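Local coordinates for ABC transporter, substrate binding protein (Polyamine) (Agrobacterium tumefaciens, PDB 4EUO) that binds gamma-aminobutanoate in the periplasm, probably as the solute-binding component of an ABC transporter, between the lobes of a periplasmic binding protein fold, at residues Ser113-Ser118 / Lys213-Trp218; Lys131-Lys136 / Gln187-Ala192. One frame throughout, in Å; residues are numbered along the deposited sequence.

Contact 1: residues Ser113-Ser118 / Lys213-Trp218; sequences SACPKS and KVETSW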
loop_
_atom_site.group_PDB
_atom_site.type_symbol
_atom_site.label_atom_id
_atom_site.label_comp_id
_atom_site.label_asym_id
_atom_site.label_seq_id
_atom_site.Cartn_x
_atom_site.Cartn_y
_atom_site.Cartn_z
ATOM N N SER A 113 -8.866 3.256 26.564
ATOM C CA SER A 113 -10.030 3.963 27.079
ATOM C C SER A 113 -10.889 4.449 25.906
ATOM O O SER A 113 -12.110 4.325 25.934
ATOM C CB SER A 113 -9.586 5.150 27.923
ATOM O OG SER A 113 -10.756 5.840 28.322
ATOM N N ALA A 114 -10.239 4.958 24.840
ATOM C CA ALA A 114 -10.984 5.467 23.688
ATOM C C ALA A 114 -10.140 5.332 22.426
ATOM O O ALA A 114 -8.937 5.641 22.465
ATOM C CB ALA A 114 -11.325 6.942 23.906
ATOM N N CYS A 115 -10.784 4.945 21.321
ATOM C CA CYS A 115 -10.057 4.913 20.039
ATOM C C CYS A 115 -10.010 6.303 19.441
ATOM O O CYS A 115 -11.056 6.943 19.308
ATOM C CB CYS A 115 -10.740 3.988 19.055
ATOM S SG CYS A 115 -10.578 2.250 19.471
ATOM N N PRO A 116 -8.846 6.734 18.949
ATOM C CA PRO A 116 -8.792 7.995 18.198
ATOM C C PRO A 116 -9.627 7.842 16.921
ATOM O O PRO A 116 -9.585 6.789 16.258
ATOM C CB PRO A 116 -7.307 8.143 17.844
ATOM C CG PRO A 116 -6.566 7.252 18.776
ATOM C CD PRO A 116 -7.520 6.110 19.091
ATOM N N LYS A 117 -10.418 8.874 16.597
ATOM C CA LYS A 117 -11.280 8.853 15.444
ATOM C C LYS A 117 -10.620 9.659 14.322
ATOM O O LYS A 117 -10.751 9.289 13.140
ATOM C CB LYS A 117 -12.639 9.489 15.815
ATOM C CG LYS A 117 -13.700 9.341 14.728
ATOM C CD LYS A 117 -15.040 9.974 15.115
ATOM C CE LYS A 117 -14.883 11.317 15.780
ATOM N NZ LYS A 117 -14.391 12.365 14.853
ATOM N N SER A 118 -9.978 10.776 14.662
ATOM C CA SER A 118 -9.373 11.661 13.683
ATOM C C SER A 118 -7.858 11.643 13.737
ATOM O O SER A 118 -7.274 11.196 14.727
ATOM C CB SER A 118 -9.883 13.076 13.913
ATOM O OG SER A 118 -9.360 13.503 15.159
ATOM N N LYS A 213 -10.558 -8.558 17.406
ATOM C CA LYS A 213 -11.483 -7.426 17.510
ATOM C C LYS A 213 -10.724 -6.126 17.329
ATOM O O LYS A 213 -9.981 -5.708 18.199
ATOM C CB LYS A 213 -12.234 -7.451 18.850
ATOM C CG LYS A 213 -13.332 -6.392 18.922
ATOM C CD LYS A 213 -14.121 -6.495 20.217
ATOM C CE LYS A 213 -15.107 -5.358 20.362
ATOM N NZ LYS A 213 -15.806 -5.399 21.674
ATOM N N VAL A 214 -10.937 -5.497 16.188
ATOM C CA VAL A 214 -10.311 -4.214 15.854
ATOM C C VAL A 214 -11.361 -3.272 15.315
ATOM O O VAL A 214 -12.366 -3.709 14.748
ATOM C CB VAL A 214 -9.118 -4.337 14.857
ATOM C CG1 VAL A 214 -7.901 -4.958 15.516
ATOM C CG2 VAL A 214 -9.497 -5.098 13.590
ATOM N N GLU A 215 -11.166 -1.978 15.547
ATOM C CA GLU A 215 -12.028 -0.941 15.015
ATOM C C GLU A 215 -11.183 -0.144 14.012
ATOM O O GLU A 215 -9.956 0.004 14.182
ATOM C CB GLU A 215 -12.422 -0.008 16.161
ATOM C CG GLU A 215 -13.678 0.806 15.969
ATOM C CD GLU A 215 -14.144 1.333 17.306
ATOM O OE1 GLU A 215 -13.686 2.433 17.691
ATOM O OE2 GLU A 215 -14.882 0.608 18.014
ATOM N N THR A 216 -11.845 0.377 12.982
ATOM C CA THR A 216 -11.188 1.216 11.987
ATOM C C THR A 216 -11.958 2.533 11.883
ATOM O O THR A 216 -13.175 2.498 11.684
ATOM C CB THR A 216 -11.198 0.534 10.613
ATOM O OG1 THR A 216 -10.355 -0.619 10.664
ATOM C CG2 THR A 216 -10.694 1.431 9.522
ATOM N N SER A 217 -11.257 3.665 11.996
ATOM C CA SER A 217 -11.850 4.954 11.660
ATOM C C SER A 217 -11.385 5.337 10.264
ATOM O O SER A 217 -10.165 5.406 10.018
ATOM C CB SER A 217 -11.484 6.048 12.649
ATOM O OG SER A 217 -12.016 7.273 12.146
ATOM N N TRP A 218 -12.348 5.614 9.374
ATOM C CA TRP A 218 -12.080 6.045 8.003
ATOM C C TRP A 218 -12.109 7.572 7.877
ATOM O O TRP A 218 -12.074 8.087 6.742
ATOM C CB TRP A 218 -13.115 5.437 7.059
ATOM C CG TRP A 218 -12.996 3.948 6.951
ATOM C CD1 TRP A 218 -13.620 3.005 7.727
ATOM C CD2 TRP A 218 -12.275 3.230 5.947
ATOM N NE1 TRP A 218 -13.310 1.743 7.273
ATOM C CE2 TRP A 218 -12.497 1.853 6.170
ATOM C CE3 TRP A 218 -11.490 3.621 4.848
ATOM C CZ2 TRP A 218 -11.938 0.871 5.352
ATOM C CZ3 TRP A 218 -10.948 2.651 4.037
ATOM C CH2 TRP A 218 -11.144 1.296 4.310
#

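Contact 2: residues Lys131-Lys136 / Gln187-Ala192; sequences KRTFYK and QLIASA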
loop_
_atom_site.group_PDB
_atom_site.type_symbol
_atom_site.label_atom_id
_atom_site.label_comp_id
_atom_site.label_asym_id
_atom_site.label_seq_id
_atom_site.Cartn_x
_atom_site.Cartn_y
_atom_site.Cartn_z
ATOM N N LYS A 131 1.425 4.535 23.322
ATOM C CA LYS A 131 2.135 4.375 22.059
ATOM C C LYS A 131 1.187 4.314 20.883
ATOM O O LYS A 131 0.075 3.823 20.997
ATOM C CB LYS A 131 3.088 3.164 22.063
ATOM C CG LYS A 131 4.170 3.165 23.153
ATOM C CD LYS A 131 5.092 4.393 23.118
ATOM C CE LYS A 131 6.176 4.342 24.177
ATOM N NZ LYS A 131 5.613 4.198 25.550
ATOM N N ARG A 132 1.637 4.870 19.768
ATOM C CA ARG A 132 0.888 4.859 18.515
ATOM C C ARG A 132 1.848 4.428 17.439
ATOM O O ARG A 132 3.048 4.653 17.559
ATOM C CB ARG A 132 0.229 6.207 18.187
ATOM C CG ARG A 132 1.152 7.411 18.303
ATOM C CD ARG A 132 0.970 8.121 19.662
ATOM N NE ARG A 132 -0.309 8.840 19.707
ATOM C CZ ARG A 132 -1.110 8.932 20.771
ATOM N NH1 ARG A 132 -0.778 8.336 21.927
ATOM N NH2 ARG A 132 -2.233 9.640 20.703
ATOM N N THR A 133 1.313 3.814 16.381
ATOM C CA THR A 133 2.189 3.267 15.337
ATOM C C THR A 133 1.970 3.890 13.973
ATOM O O THR A 133 0.838 4.202 13.568
ATOM C CB THR A 133 2.101 1.718 15.348
ATOM O OG1 THR A 133 3.076 1.207 14.443
ATOM C CG2 THR A 133 0.763 1.162 14.938
ATOM N N PHE A 134 3.076 4.074 13.276
ATOM C CA PHE A 134 3.112 4.672 11.934
ATOM C C PHE A 134 4.116 3.904 11.106
ATOM O O PHE A 134 5.071 3.318 11.659
ATOM C CB PHE A 134 3.587 6.123 12.018
ATOM C CG PHE A 134 2.583 7.053 12.648
ATOM C CD1 PHE A 134 1.525 7.576 11.905
ATOM C CD2 PHE A 134 2.703 7.428 13.977
ATOM C CE1 PHE A 134 0.608 8.463 12.484
ATOM C CE2 PHE A 134 1.745 8.266 14.568
ATOM C CZ PHE A 134 0.727 8.801 13.815
ATOM N N TYR A 135 3.961 4.004 9.780
ATOM C CA TYR A 135 4.847 3.333 8.824
ATOM C C TYR A 135 6.245 3.903 8.897
ATOM O O TYR A 135 6.453 5.120 8.853
ATOM C CB TYR A 135 4.244 3.527 7.444
ATOM C CG TYR A 135 4.850 2.777 6.285
ATOM C CD1 TYR A 135 5.337 1.484 6.442
ATOM C CD2 TYR A 135 4.780 3.297 4.996
ATOM C CE1 TYR A 135 5.785 0.748 5.348
ATOM C CE2 TYR A 135 5.204 2.561 3.896
ATOM C CZ TYR A 135 5.669 1.280 4.082
ATOM O OH TYR A 135 6.071 0.550 2.992
ATOM N N LYS A 136 7.227 2.996 8.952
ATOM C CA LYS A 136 8.603 3.402 9.102
ATOM C C LYS A 136 9.229 4.058 7.896
ATOM O O LYS A 136 10.100 4.948 8.038
ATOM C CB LYS A 136 9.421 2.139 9.453
ATOM C CG LYS A 136 10.877 2.413 9.847
ATOM C CD LYS A 136 11.502 1.113 10.363
ATOM C CE LYS A 136 12.992 1.209 10.602
ATOM N NZ LYS A 136 13.316 2.254 11.608
ATOM N N GLN A 187 0.773 -7.011 14.414
ATOM C CA GLN A 187 1.239 -7.420 15.756
ATOM C C GLN A 187 1.121 -6.258 16.730
ATOM O O GLN A 187 0.664 -6.469 17.852
ATOM C CB GLN A 187 2.709 -7.857 15.640
ATOM C CG GLN A 187 3.372 -8.289 16.974
ATOM C CD GLN A 187 4.036 -7.075 17.659
ATOM O OE1 GLN A 187 3.722 -6.728 18.801
ATOM N NE2 GLN A 187 4.928 -6.354 16.970
ATOM N N LEU A 188 1.572 -5.063 16.342
ATOM C CA LEU A 188 1.539 -3.926 17.235
ATOM C C LEU A 188 0.136 -3.580 17.683
ATOM O O LEU A 188 -0.076 -3.345 18.886
ATOM C CB LEU A 188 2.225 -2.720 16.595
ATOM C CG LEU A 188 3.733 -2.840 16.486
ATOM C CD1 LEU A 188 4.307 -1.750 15.605
ATOM C CD2 LEU A 188 4.404 -2.830 17.870
ATOM N N ILE A 189 -0.840 -3.570 16.760
ATOM C CA ILE A 189 -2.217 -3.278 17.107
ATOM C C ILE A 189 -2.773 -4.426 17.966
ATOM O O ILE A 189 -3.304 -4.171 19.061
ATOM C CB ILE A 189 -3.089 -3.070 15.827
ATOM C CG1 ILE A 189 -2.606 -1.879 14.952
ATOM C CG2 ILE A 189 -4.570 -2.979 16.210
ATOM C CD1 ILE A 189 -2.789 -0.501 15.619
ATOM N N ALA A 190 -2.687 -5.679 17.474
ATOM C CA ALA A 190 -3.311 -6.800 18.171
ATOM C C ALA A 190 -2.754 -7.033 19.582
ATOM O O ALA A 190 -3.531 -7.405 20.473
ATOM C CB ALA A 190 -3.210 -8.077 17.332
ATOM N N SER A 191 -1.486 -6.771 19.789
ATOM C CA SER A 191 -0.833 -6.988 21.093
ATOM C C SER A 191 -1.077 -5.823 22.048
ATOM O O SER A 191 -0.710 -5.913 23.230
ATOM C CB SER A 191 0.669 -7.098 20.901
ATOM O OG SER A 191 1.244 -5.870 20.502
ATOM N N ALA A 192 -1.592 -4.692 21.525
ATOM C CA ALA A 192 -1.746 -3.441 22.251
ATOM C C ALA A 192 -0.386 -2.872 22.657
ATOM O O ALA A 192 -0.325 -1.947 23.464
ATOM C CB ALA A 192 -2.668 -3.587 23.454
#

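Contact 1: residues Ser113-Ser118 / Lys213-Trp218
Lys117 and Ser217 mark where the irregular segment 113-118 comes closest to the strand that begins at Glu215: their CA atoms lie 5.5 Å apart, whereas those of Cys115 and Glu215 are 8.0 Å apart, so the two backbones spread from one end of the contact to the other. At the close end the one hydrogen bond between the segments runs from Ser217 to Lys117. Ser217 OG donates to Lys117 O at 2.6 Å, lying in the carbonyl plane on a lone pair, with a C=O...donor angle of 131°. The Ser217 side chain starts toward the loop, and with OG opposite the backbone N (chi1 175°) the hydroxyl comes to face Lys117 O. Ser217 CB follows to 3.4 Å from the same Lys117 O, while the aliphatic start of the Lys117 chain comes alongside, its CG 3.7 Å from Ser217 OG, before the chain bends and leads the ammonium away. At the wide end the side chains have to bridge the gap. An extended Glu215 brings one carboxylate oxygen, OE1, to 3.6 Å from Cys115 SG, and Cys115 CB is equally near. That sulfur is already bonded to Cys107 in a disulfide, and Cys107 also pairs through its backbone with Glu215, so covalent link and strand pairing converge on one residue at the end of strand 96-107. Ser217 OG also takes a bond from Ala219 N, and Lys117 N is held by Asp121 in the helix whose N-cap is Ser118. The arrangement is a disulfide-closed loop laid beside the antiparallel neighbour of the strand it follows. Its chemistry implies a division of labour: the disulfide closes the loop on strand 96-107, while the serine bond ties it to the neighbouring strand.

Contact 2: residues Lys131-Lys136 / Gln187-Ala192
Thr133, on strand 132-135, turns its side chain toward helix 182-190 and meets two of its residues with two different branches. OG1 lies 3.4 Å from Leu188 CD1, and the methyl CG2 reaches Ile189 CD1 at 4.0 Å. The first torsion of the threonine (chi1 -173°) sets this division, placing OG1 anti to the backbone N and leaving CG2 between the backbone N and carbonyl carbon. Both pairs meet at a slant. Although Leu188 CD1 sits against the hydroxyl, the oxygen is not left without a polar partner: it is hydrogen-bonded to the backbone oxygen of Ile177 on the adjacent parallel strand 176-179, whose Ile177 side chain also packs on Leu188. All three residues are buried, and their meeting forms the close-packed part of the contact. The helix end, by contrast, makes no contact with segment 131-136, and its Ser191 is exposed. Even so, Ser191 donates through both N and OG to Gln187 O, at 2.9 and 2.8 Å, from opposite faces of the carbonyl plane, and its OG also accepts from Glu193 N. Strand 176-179 runs into helix 182-190 and then strand 196-200, with both strands parallel to 132-135 and on its two sides. This is the beta-alpha-beta crossover of the alpha/beta lobes of periplasmic binding proteins, with the connecting helix laid on the sheet.

Overall arrangement
Contact 1 is a surface attachment and contact 2 a buried one, yet both fasten a segment to the same mixed sheet, and their centres are about 13 Å apart. In 113-118 / 213-218 the sheet supplies a strand and the partner is a loop; a hydroxyl-to-carbonyl bond crosses between them, and the disulfide ties the loop to the adjoining strand 96-107. In 131-136 / 187-192 a helix packs over a strand, and methyl groups dominate across the interface. The two also touch directly: Val214 CG1 lies 3.9 Å from Ile189 CG2, linking the lead-in to strand 215-229 with helix 182-190. Along the chain, both segments of contact 2 fall between those of contact 1.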